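Local atomic coordinates of (R)-specific secondary-alkylsulfatase (Pseudomonas sp., PDB entry 4AXH), a protein that hydrolyses (R)-secondary alkyl sulfates enantioselectively, inverting the configuration to release (S)-alcohols and sulfate with the help of two zinc ions. Residues 486-491 and 496-501; 39-44 and 475-480. One frame throughout, in Å; residues are numbered along the deposited sequence.

Interaction 1: residues 486-491 and 496-501; sequences HLVFAD and DARALQ
The carboxamide of Q501 touches V488 through its oxygen: OE1 lies 3.9 Å from V488 CG2, and the methyl is tilted out of the amide plane, while NE2 makes a weak hydrogen bond to the carbonyl of V481, two turns back along helix 477-490 from V488. R498 presents its stem rather than its guanidinium. Its CG is 3.9 Å from V488 CG2, and a bend at chi3 (77°) carries the charged plane onward to partners beyond the two segments, where NH1 bonds to P492 O in the connecting turn and NH2 forms a salt bridge with E660 near the chain's end. One methyl of V488 therefore serves the whole middle of the contact. CG1 takes the position anti to the backbone N (chi1 170°), leaving CG2 beside that nitrogen and aimed at the other helix, where it also approaches R498 CA at 3.9 Å and A497 CB at 4.2 Å. Next to V488 in sequence, L487 brings its CD2 to 3.4 Å from A497 CB, with its CG 3.8 Å from the same carbon; the contact is made between methyls, the end of the leucine branch against the alanine CB. L528 of helix 515-529 packs on both V488 and Q501, and A461 and V464 of helix 461-474 press on L487, which explains how so modest an interface is fully buried. The axes approach to 9.1 Å at 143°, with the backbones nearest at V488 and R498. The case illustrates how alanine on one helix admits branched side chains from its neighbour. Two successive helices joined by a short loop and packed roughly antiparallel form a helical hairpin within the alkylsulfatase dimerisation domain, consistent with that family's placing in the TPR clan.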
ATOM      1  N   HIS A 486       1.362 -19.946  18.899  1.00 59.50           N
ATOM      2  CA  HIS A 486       1.918 -19.398  20.136  1.00 59.63           C
ATOM      3  C   HIS A 486       2.890 -20.376  20.770  1.00 64.85           C
ATOM      4  O   HIS A 486       3.961 -19.958  21.197  1.00 62.89           O
ATOM      5  CB  HIS A 486       0.813 -19.000  21.125  1.00 59.70           C
ATOM      6  CG  HIS A 486       0.123 -17.729  20.745  1.00 62.77           C
ATOM      7  ND1 HIS A 486       0.542 -16.447  20.857  1.00 64.30           N
ATOM      8  CD2 HIS A 486      -1.124 -17.737  20.162  1.00 64.34           C
ATOM      9  CE1 HIS A 486      -0.453 -15.656  20.349  1.00 63.56           C
ATOM     10  NE2 HIS A 486      -1.418 -16.469  19.932  1.00 63.85           N
ATOM     11  N   LEU A 487       2.538 -21.677  20.781  1.00 64.72           N
ATOM     12  CA  LEU A 487       3.386 -22.704  21.363  1.00 66.38           C
ATOM     13  C   LEU A 487       4.635 -22.971  20.548  1.00 71.59           C
ATOM     14  O   LEU A 487       5.722 -22.939  21.124  1.00 72.37           O
ATOM     15  CB  LEU A 487       2.628 -24.001  21.705  1.00 67.03           C
ATOM     16  CG  LEU A 487       3.374 -24.971  22.649  1.00 73.13           C
ATOM     17  CD1 LEU A 487       3.859 -24.284  23.917  1.00 73.42           C
ATOM     18  CD2 LEU A 487       2.506 -26.144  23.022  1.00 77.83           C
ATOM     19  N   VAL A 488       4.486 -23.217  19.226  1.00 67.23           N
ATOM     20  CA  VAL A 488       5.595 -23.473  18.295  1.00 66.37           C
ATOM     21  C   VAL A 488       6.635 -22.330  18.329  1.00 71.16           C
ATOM     22  O   VAL A 488       7.823 -22.619  18.351  1.00 71.74           O
ATOM     23  CB  VAL A 488       5.111 -23.860  16.860  1.00 68.94           C
ATOM     24  CG1 VAL A 488       6.255 -23.873  15.840  1.00 68.18           C
ATOM     25  CG2 VAL A 488       4.401 -25.209  16.881  1.00 68.52           C
ATOM     26  N   PHE A 489       6.201 -21.058  18.418  1.00 67.33           N
ATOM     27  CA  PHE A 489       7.140 -19.936  18.504  1.00 67.41           C
ATOM     28  C   PHE A 489       7.798 -19.790  19.885  1.00 71.32           C
ATOM     29  O   PHE A 489       8.962 -19.399  19.957  1.00 71.24           O
ATOM     30  CB  PHE A 489       6.509 -18.636  18.000  1.00 69.48           C
ATOM     31  CG  PHE A 489       6.626 -18.499  16.503  1.00 71.59           C
ATOM     32  CD1 PHE A 489       5.799 -19.227  15.654  1.00 75.02           C
ATOM     33  CD2 PHE A 489       7.588 -17.671  15.938  1.00 74.53           C
ATOM     34  CE1 PHE A 489       5.933 -19.126  14.265  1.00 76.37           C
ATOM     35  CE2 PHE A 489       7.704 -17.549  14.551  1.00 77.35           C
ATOM     36  CZ  PHE A 489       6.881 -18.284  13.724  1.00 75.57           C
ATOM     37  N   ALA A 490       7.073 -20.144  20.966  1.00 67.17           N
ATOM     38  CA  ALA A 490       7.580 -20.108  22.337  1.00 66.59           C
ATOM     39  C   ALA A 490       8.649 -21.190  22.521  1.00 70.21           C
ATOM     40  O   ALA A 490       9.633 -20.969  23.228  1.00 68.95           O
ATOM     41  CB  ALA A 490       6.440 -20.332  23.321  1.00 67.26           C
ATOM     42  N   ASP A 491       8.457 -22.349  21.863  1.00 67.89           N
ATOM     43  CA  ASP A 491       9.342 -23.508  21.905  1.00 67.32           C
ATOM     44  C   ASP A 491       9.131 -24.360  20.650  1.00 69.35           C
ATOM     45  O   ASP A 491       8.216 -25.190  20.637  1.00 68.78           O
ATOM     46  CB  ASP A 491       9.088 -24.328  23.188  1.00 69.83           C
ATOM     47  CG  ASP A 491       9.849 -25.640  23.265  1.00 87.56           C
ATOM     48  OD1 ASP A 491      11.066 -25.604  23.560  1.00 91.16           O
ATOM     49  OD2 ASP A 491       9.227 -26.700  23.037  1.00 89.38           O
ATOM     50  N   ASP A 496       4.935 -32.335  19.746  1.00 72.62           N
ATOM     51  CA  ASP A 496       3.501 -32.596  19.899  1.00 72.26           C
ATOM     52  C   ASP A 496       2.715 -31.360  19.409  1.00 71.87           C
ATOM     53  O   ASP A 496       1.765 -31.528  18.651  1.00 71.72           O
ATOM     54  CB  ASP A 496       3.146 -32.936  21.371  1.00 75.15           C
ATOM     55  CG  ASP A 496       4.030 -33.990  22.020  1.00 91.93           C
ATOM     56  OD1 ASP A 496       4.052 -35.141  21.521  1.00 93.86           O
ATOM     57  OD2 ASP A 496       4.686 -33.669  23.042  1.00 99.70           O
ATOM     58  N   ALA A 497       3.142 -30.131  19.804  1.00 64.89           N
ATOM     59  CA  ALA A 497       2.559 -28.846  19.388  1.00 64.09           C
ATOM     60  C   ALA A 497       2.646 -28.652  17.868  1.00 67.59           C
ATOM     61  O   ALA A 497       1.696 -28.165  17.250  1.00 68.40           O
ATOM     62  CB  ALA A 497       3.287 -27.709  20.063  1.00 64.61           C
ATOM     63  N   ARG A 498       3.800 -29.024  17.283  1.00 61.47           N
ATOM     64  CA  ARG A 498       4.094 -28.940  15.860  1.00 60.10           C
ATOM     65  C   ARG A 498       3.171 -29.857  15.062  1.00 62.08           C
ATOM     66  O   ARG A 498       2.557 -29.404  14.094  1.00 62.00           O
ATOM     67  CB  ARG A 498       5.546 -29.340  15.594  1.00 59.73           C
ATOM     68  CG  ARG A 498       6.586 -28.358  16.102  1.00 67.12           C
ATOM     69  CD  ARG A 498       7.973 -28.951  15.926  1.00 73.80           C
ATOM     70  NE  ARG A 498       8.427 -28.886  14.533  1.00 67.94           N
ATOM     71  CZ  ARG A 498       9.169 -27.904  14.033  1.00 71.95           C
ATOM     72  NH1 ARG A 498       9.559 -26.896  14.808  1.00 56.15           N
ATOM     73  NH2 ARG A 498       9.532 -27.922  12.754  1.00 52.12           N
ATOM     74  N   ALA A 499       3.076 -31.143  15.475  1.00 56.23           N
ATOM     75  CA  ALA A 499       2.273 -32.175  14.813  1.00 54.99           C
ATOM     76  C   ALA A 499       0.798 -31.822  14.830  1.00 58.64           C
ATOM     77  O   ALA A 499       0.110 -32.044  13.834  1.00 58.15           O
ATOM     78  CB  ALA A 499       2.494 -33.529  15.475  1.00 55.29           C
ATOM     79  N   LEU A 500       0.326 -31.242  15.954  1.00 54.35           N
ATOM     80  CA  LEU A 500      -1.052 -30.831  16.157  1.00 53.42           C
ATOM     81  C   LEU A 500      -1.368 -29.649  15.294  1.00 59.00           C
ATOM     82  O   LEU A 500      -2.326 -29.735  14.528  1.00 59.44           O
ATOM     83  CB  LEU A 500      -1.328 -30.538  17.641  1.00 52.87           C
ATOM     84  CG  LEU A 500      -2.046 -31.639  18.492  1.00 56.68           C
ATOM     85  CD1 LEU A 500      -1.996 -33.032  17.864  1.00 56.41           C
ATOM     86  CD2 LEU A 500      -1.508 -31.672  19.904  1.00 59.44           C
ATOM     87  N   GLN A 501      -0.530 -28.578  15.337  1.00 55.08           N
ATOM     88  CA  GLN A 501      -0.746 -27.402  14.486  1.00 54.10           C
ATOM     89  C   GLN A 501      -0.714 -27.769  13.000  1.00 58.56           C
ATOM     90  O   GLN A 501      -1.499 -27.217  12.230  1.00 60.42           O
ATOM     91  CB  GLN A 501       0.214 -26.264  14.798  1.00 54.67           C
ATOM     92  CG  GLN A 501      -0.426 -24.900  14.517  1.00 55.74           C
ATOM     93  CD  GLN A 501       0.544 -23.814  14.077  1.00 74.86           C
ATOM     94  OE1 GLN A 501       1.851 -24.078  14.095  1.00 68.35           O
ATOM     95  NE2 GLN A 501       0.135 -22.710  13.703  1.00 64.39           N
TER

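Interaction 2: residues 39-44 and 475-480; sequences AITAAK and GDYRWA
A Schellman motif followed at once by an N-cap supplies one side of this contact: G475 and Y477, at the junction of helices 461-474 and 477-490, receive I40 and T41 from the N-terminal helix 39-48. G475, at a positive phi of 95°, is the C-prime residue of the motif, its N bonding to I472 O while D476 N reaches back to A471 O. D476 then starts the next helix, OD1 accepting from W479 N at 3.2 Å; the donor stands some 60° out of the carboxylate plane. Against this corner I40 lays its CG2 methyl 4.4 Å from G475 CA, and its CD1 stops 4.3 Å from Y477 OH. These are loose van der Waals approaches, with I40 remaining exposed at the margin. Y477 has CG beside its own backbone N and anti to the carbonyl carbon (chi1 -54°), a torsion that folds the ring back beside the turn, so that G475 C rides 3.9 Å above one face, displaced toward the rim. The side chain of T41 crosses that of Y477 at about a right angle, OG1 meeting the ring obliquely, 3.7 Å from CE2. Both hydroxyls find their hydrogen bonds with third parties: T41 OG1 with Q507 and Q511 of helix 495-511, and Y477 OH with S38 OG, just ahead of helix 39-48. S38 OG is also a weak partner of T41 N, so the serine ties the start of the N-terminal helix to the tyrosine. The direct contact between the segments is thus van der Waals packing, whereas its polar groups are satisfied through neighbouring residues. Those shared hydrogen bonds probably do more than the sparse direct touch to fix where helix 39-48 lies on the domain.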
ATOM      1  N   ALA A  39     -14.397 -36.186  10.492  1.00 50.60           N
ATOM      2  CA  ALA A  39     -15.836 -36.326  10.297  1.00 49.71           C
ATOM      3  C   ALA A  39     -16.457 -34.987   9.873  1.00 50.18           C
ATOM      4  O   ALA A  39     -17.302 -34.947   8.966  1.00 50.04           O
ATOM      5  CB  ALA A  39     -16.471 -36.812  11.587  1.00 50.57           C
ATOM      6  N   ILE A  40     -15.982 -33.904  10.507  1.00 43.29           N
ATOM      7  CA  ILE A  40     -16.431 -32.530  10.353  1.00 43.43           C
ATOM      8  C   ILE A  40     -16.066 -31.963   8.977  1.00 49.95           C
ATOM      9  O   ILE A  40     -16.942 -31.411   8.304  1.00 51.27           O
ATOM     10  CB  ILE A  40     -15.934 -31.655  11.527  1.00 46.09           C
ATOM     11  CG1 ILE A  40     -16.246 -32.318  12.898  1.00 46.31           C
ATOM     12  CG2 ILE A  40     -16.521 -30.251  11.460  1.00 46.69           C
ATOM     13  CD1 ILE A  40     -15.089 -33.381  13.472  1.00 49.90           C
ATOM     14  N   THR A  41     -14.781 -32.109   8.567  1.00 44.65           N
ATOM     15  CA  THR A  41     -14.215 -31.676   7.294  1.00 42.55           C
ATOM     16  C   THR A  41     -14.992 -32.334   6.173  1.00 46.77           C
ATOM     17  O   THR A  41     -15.466 -31.625   5.290  1.00 48.50           O
ATOM     18  CB  THR A  41     -12.693 -31.962   7.256  1.00 39.24           C
ATOM     19  OG1 THR A  41     -12.008 -31.007   8.067  1.00 32.82           O
ATOM     20  CG2 THR A  41     -12.098 -31.944   5.852  1.00 32.51           C
ATOM     21  N   ALA A  42     -15.154 -33.665   6.221  1.00 41.55           N
ATOM     22  CA  ALA A  42     -15.879 -34.407   5.197  1.00 42.23           C
ATOM     23  C   ALA A  42     -17.349 -33.930   5.044  1.00 49.07           C
ATOM     24  O   ALA A  42     -17.836 -33.806   3.919  1.00 50.20           O
ATOM     25  CB  ALA A  42     -15.813 -35.906   5.478  1.00 42.65           C
ATOM     26  N   ALA A  43     -18.029 -33.634   6.170  1.00 44.89           N
ATOM     27  CA  ALA A  43     -19.400 -33.120   6.212  1.00 43.14           C
ATOM     28  C   ALA A  43     -19.455 -31.711   5.601  1.00 44.86           C
ATOM     29  O   ALA A  43     -20.320 -31.449   4.772  1.00 45.73           O
ATOM     30  CB  ALA A  43     -19.894 -33.081   7.645  1.00 43.54           C
ATOM     31  N   LYS A  44     -18.526 -30.820   6.005  1.00 39.33           N
ATOM     32  CA  LYS A  44     -18.395 -29.445   5.515  1.00 38.67           C
ATOM     33  C   LYS A  44     -18.208 -29.394   3.980  1.00 43.06           C
ATOM     34  O   LYS A  44     -18.804 -28.538   3.327  1.00 41.11           O
ATOM     35  CB  LYS A  44     -17.236 -28.733   6.218  1.00 39.12           C
ATOM     36  CG  LYS A  44     -17.453 -27.228   6.346  1.00 46.16           C
ATOM     37  CD  LYS A  44     -16.124 -26.435   6.409  1.00 49.66           C
ATOM     38  CE  LYS A  44     -16.337 -24.933   6.496  1.00 46.59           C
ATOM     39  NZ  LYS A  44     -16.496 -24.473   7.907  1.00 58.55           N
ATOM     40  N   GLY A 475     -13.698 -29.260  15.896  1.00 61.20           N
ATOM     41  CA  GLY A 475     -13.650 -28.926  14.480  1.00 59.68           C
ATOM     42  C   GLY A 475     -13.328 -27.463  14.240  1.00 60.42           C
ATOM     43  O   GLY A 475     -13.503 -26.966  13.128  1.00 61.63           O
ATOM     44  N   ASP A 476     -12.857 -26.766  15.282  1.00 53.53           N
ATOM     45  CA  ASP A 476     -12.467 -25.352  15.264  1.00 52.86           C
ATOM     46  C   ASP A 476     -10.963 -25.278  15.033  1.00 55.19           C
ATOM     47  O   ASP A 476     -10.196 -24.828  15.896  1.00 55.25           O
ATOM     48  CB  ASP A 476     -12.878 -24.676  16.596  1.00 55.58           C
ATOM     49  CG  ASP A 476     -12.664 -23.171  16.717  1.00 73.08           C
ATOM     50  OD1 ASP A 476     -12.269 -22.533  15.707  1.00 83.42           O
ATOM     51  OD2 ASP A 476     -12.886 -22.628  17.825  1.00 73.52           O
ATOM     52  N   TYR A 477     -10.542 -25.738  13.834  1.00 50.60           N
ATOM     53  CA  TYR A 477      -9.142 -25.774  13.367  1.00 48.16           C
ATOM     54  C   TYR A 477      -8.526 -24.388  13.261  1.00 53.20           C
ATOM     55  O   TYR A 477      -7.316 -24.248  13.383  1.00 54.84           O
ATOM     56  CB  TYR A 477      -9.016 -26.521  12.036  1.00 46.39           C
ATOM     57  CG  TYR A 477      -9.611 -27.907  12.062  1.00 42.87           C
ATOM     58  CD1 TYR A 477      -9.045 -28.914  12.836  1.00 42.72           C
ATOM     59  CD2 TYR A 477     -10.776 -28.198  11.364  1.00 43.17           C
ATOM     60  CE1 TYR A 477      -9.614 -30.181  12.900  1.00 43.62           C
ATOM     61  CE2 TYR A 477     -11.343 -29.470  11.400  1.00 44.09           C
ATOM     62  CZ  TYR A 477     -10.752 -30.465  12.166  1.00 50.84           C
ATOM     63  OH  TYR A 477     -11.276 -31.732  12.203  1.00 44.60           O
ATOM     64  N   ARG A 478      -9.360 -23.372  13.068  1.00 49.87           N
ATOM     65  CA  ARG A 478      -8.961 -21.983  12.977  1.00 50.08           C
ATOM     66  C   ARG A 478      -8.408 -21.520  14.318  1.00 57.00           C
ATOM     67  O   ARG A 478      -7.339 -20.902  14.363  1.00 56.51           O
ATOM     68  CB  ARG A 478     -10.163 -21.133  12.530  1.00 48.08           C
ATOM     69  CG  ARG A 478      -9.752 -19.992  11.634  1.00 54.16           C
ATOM     70  CD  ARG A 478     -10.939 -19.175  11.268  1.00 55.16           C
ATOM     71  NE  ARG A 478     -10.629 -17.747  11.326  1.00 61.05           N
ATOM     72  CZ  ARG A 478     -11.511 -16.808  11.034  1.00 70.20           C
ATOM     73  NH1 ARG A 478     -12.741 -17.139  10.663  1.00 45.25           N
ATOM     74  NH2 ARG A 478     -11.170 -15.525  11.101  1.00 64.72           N
ATOM     75  N   TRP A 479      -9.115 -21.853  15.419  1.00 56.18           N
ATOM     76  CA  TRP A 479      -8.659 -21.488  16.754  1.00 56.72           C
ATOM     77  C   TRP A 479      -7.480 -22.362  17.160  1.00 58.07           C
ATOM     78  O   TRP A 479      -6.507 -21.846  17.704  1.00 57.06           O
ATOM     79  CB  TRP A 479      -9.798 -21.502  17.775  1.00 56.57           C
ATOM     80  CG  TRP A 479      -9.367 -21.170  19.175  1.00 58.53           C
ATOM     81  CD1 TRP A 479      -9.387 -22.004  20.257  1.00 61.65           C
ATOM     82  CD2 TRP A 479      -8.787 -19.934  19.632  1.00 58.20           C
ATOM     83  NE1 TRP A 479      -8.863 -21.361  21.360  1.00 60.95           N
ATOM     84  CE2 TRP A 479      -8.508 -20.086  21.010  1.00 61.71           C
ATOM     85  CE3 TRP A 479      -8.513 -18.702  19.019  1.00 59.19           C
ATOM     86  CZ2 TRP A 479      -7.974 -19.058  21.782  1.00 60.82           C
ATOM     87  CZ3 TRP A 479      -7.956 -17.691  19.780  1.00 60.94           C
ATOM     88  CH2 TRP A 479      -7.686 -17.874  21.145  1.00 61.70           C
ATOM     89  N   ALA A 480      -7.527 -23.658  16.815  1.00 53.00           N
ATOM     90  CA  ALA A 480      -6.431 -24.584  17.059  1.00 52.85           C
ATOM     91  C   ALA A 480      -5.082 -24.029  16.535  1.00 58.54           C
ATOM     92  O   ALA A 480      -4.131 -23.995  17.310  1.00 60.15           O
ATOM     93  CB  ALA A 480      -6.726 -25.922  16.418  1.00 53.49           C
TER

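How the interactions relate
Helix 477-490 is common to both interactions: interaction 2 lies at its beginning, interaction 1 at its end. Their centres are 19 Å apart and their nearest atoms about 5 Å, without touching. Counted by the closing segment, interaction 2 is complete before interaction 1 opens. The first pairs helices adjacent in sequence, the second joins helix 477-490 to helix 39-48, the two segments lying 431 residues apart in sequence, bringing the start of the modelled chain onto the dimerisation domain. Helix 495-511 takes part in interaction 1 and, through Q507 and Q511, borders interaction 2. Residues at both ends of helix 477-490 also meet the second subunit, linking the helical packing with the homodimer.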